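Local structure of superoxide dismutase [Mn], mitochondrial (Saccharomyces cerevisiae, 3RN4) at residues F143-L148 against D163-P168. The protein converts superoxide radicals to hydrogen peroxide and oxygen at a metal centre in each subunit, here occupied by iron in place of manganese. Numbering follows the deposited sequence.
Sequences FIVKNL and DTVTGP
The ring of F143 meets three residues of 163-168. V165 lies over one face, with its CG2 4.2 Å above the ring plane and offset toward the rim. The other methyl, V165 CG1, is 4.0 Å from F143 CD2. The carbonyl O of D163 sits at the ring edge, near its plane, 4.3 Å from F143 CE2. T164 OG1 comes in obliquely, 4.0 Å from F143 CZ, and is hydrogen-bonded to N88 OD1. F143 CG lies anti to its own carbonyl carbon (chi1 -63°), beside the backbone N, which turns the ring toward 163-168. Two residues on, V145 CG1 touches V165 CG1 at 4.0 Å. V165 thus packs on two side chains from the same face of strand 140-147. N147 meets P168 mainly through its backbone, N147 CA 3.6 Å from P168 O; its side-chain OD1 is hydrogen-bonded to S149 OG. L148 N gives P168 O a nearly straight hydrogen bond of 2.9 Å (178° at the hydrogen), the donor lying 26° from the carbonyl plane. The side chain packs on the same carbonyl, L148 CG 3.5 Å from P168 O. This bond lies where the loop enters strand 169-176, which pairs antiparallel with 140-147. Apolar packing at V165 and a single backbone bond at P168 thus join 163-168 to the strand, while R70 NE of a second subunit is hydrogen-bonded to V165 O.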
# COMPACT_ATOMS: atom_id res chain seq x y z
N PHE A 143 -15.06 -9.96 1.89
CA PHE A 143 -16.00 -10.38 0.85
C PHE A 143 -15.88 -11.86 0.62
O PHE A 143 -14.79 -12.39 0.41
CB PHE A 143 -15.68 -9.73 -0.46
CG PHE A 143 -15.79 -8.22 -0.48
CD1 PHE A 143 -16.98 -7.59 -0.84
CD2 PHE A 143 -14.66 -7.44 -0.21
CE1 PHE A 143 -17.07 -6.17 -0.89
CE2 PHE A 143 -14.73 -6.05 -0.27
CZ PHE A 143 -15.95 -5.41 -0.60
N ILE A 144 -17.02 -12.54 0.63
CA ILE A 144 -17.07 -13.89 0.10
C ILE A 144 -17.25 -13.72 -1.41
O ILE A 144 -18.17 -13.04 -1.87
CB ILE A 144 -18.23 -14.70 0.72
CG1 ILE A 144 -18.10 -14.76 2.24
CG2 ILE A 144 -18.29 -16.10 0.07
CD1 ILE A 144 -19.25 -15.52 2.96
N VAL A 145 -16.35 -14.33 -2.19
CA VAL A 145 -16.34 -14.12 -3.62
C VAL A 145 -16.42 -15.42 -4.43
O VAL A 145 -16.09 -16.51 -3.93
CB VAL A 145 -15.07 -13.37 -4.08
CG1 VAL A 145 -15.01 -11.96 -3.41
CG2 VAL A 145 -13.81 -14.23 -3.75
N LYS A 146 -16.83 -15.26 -5.68
CA LYS A 146 -16.71 -16.33 -6.69
C LYS A 146 -15.64 -15.88 -7.68
O LYS A 146 -15.75 -14.83 -8.30
CB LYS A 146 -18.03 -16.53 -7.42
CG LYS A 146 -17.97 -17.69 -8.46
CD LYS A 146 -19.29 -17.75 -9.27
CE LYS A 146 -19.43 -19.06 -10.05
NZ LYS A 146 -20.77 -19.09 -10.78
N ASN A 147 -14.58 -16.67 -7.80
CA ASN A 147 -13.50 -16.33 -8.71
C ASN A 147 -13.71 -16.94 -10.10
O ASN A 147 -13.62 -18.16 -10.28
CB ASN A 147 -12.17 -16.79 -8.12
CG ASN A 147 -10.99 -16.39 -8.95
OD1 ASN A 147 -11.14 -15.93 -10.08
ND2 ASN A 147 -9.79 -16.59 -8.41
N LEU A 148 -14.01 -16.09 -11.07
CA LEU A 148 -14.35 -16.54 -12.42
C LEU A 148 -13.16 -17.04 -13.23
O LEU A 148 -13.35 -17.64 -14.29
CB LEU A 148 -15.03 -15.42 -13.20
CG LEU A 148 -16.34 -14.94 -12.61
CD1 LEU A 148 -16.90 -13.80 -13.45
CD2 LEU A 148 -17.32 -16.10 -12.51
N ASP A 163 -11.53 0.02 -0.64
CA ASP A 163 -11.10 -0.79 -1.77
C ASP A 163 -12.16 -1.87 -1.98
O ASP A 163 -12.87 -2.27 -1.05
CB ASP A 163 -9.74 -1.44 -1.48
CG ASP A 163 -8.59 -0.42 -1.46
OD1 ASP A 163 -8.83 0.77 -1.73
OD2 ASP A 163 -7.44 -0.81 -1.17
N THR A 164 -12.27 -2.37 -3.21
CA THR A 164 -13.31 -3.35 -3.49
C THR A 164 -12.79 -4.51 -4.33
O THR A 164 -11.62 -4.50 -4.74
CB THR A 164 -14.51 -2.67 -4.17
OG1 THR A 164 -15.65 -3.53 -4.07
CG2 THR A 164 -14.18 -2.36 -5.61
N VAL A 165 -13.63 -5.52 -4.54
CA VAL A 165 -13.30 -6.58 -5.49
C VAL A 165 -13.84 -6.25 -6.89
O VAL A 165 -15.00 -5.87 -7.05
CB VAL A 165 -13.85 -7.95 -5.04
CG1 VAL A 165 -13.10 -8.43 -3.81
CG2 VAL A 165 -15.34 -7.87 -4.77
N THR A 166 -12.99 -6.37 -7.89
CA THR A 166 -13.40 -6.05 -9.26
C THR A 166 -13.04 -7.18 -10.23
O THR A 166 -12.45 -8.20 -9.82
CB THR A 166 -12.73 -4.76 -9.73
OG1 THR A 166 -11.32 -4.97 -9.82
CG2 THR A 166 -12.98 -3.63 -8.72
N GLY A 167 -13.38 -7.00 -11.50
CA GLY A 167 -12.98 -7.95 -12.55
C GLY A 167 -13.49 -9.35 -12.25
O GLY A 167 -14.70 -9.53 -12.04
N PRO A 168 -12.59 -10.34 -12.21
CA PRO A 168 -12.96 -11.76 -12.10
C PRO A 168 -13.42 -12.18 -10.71
O PRO A 168 -14.01 -13.24 -10.56
CB PRO A 168 -11.67 -12.48 -12.47
CG PRO A 168 -10.59 -11.54 -11.96
CD PRO A 168 -11.13 -10.15 -12.08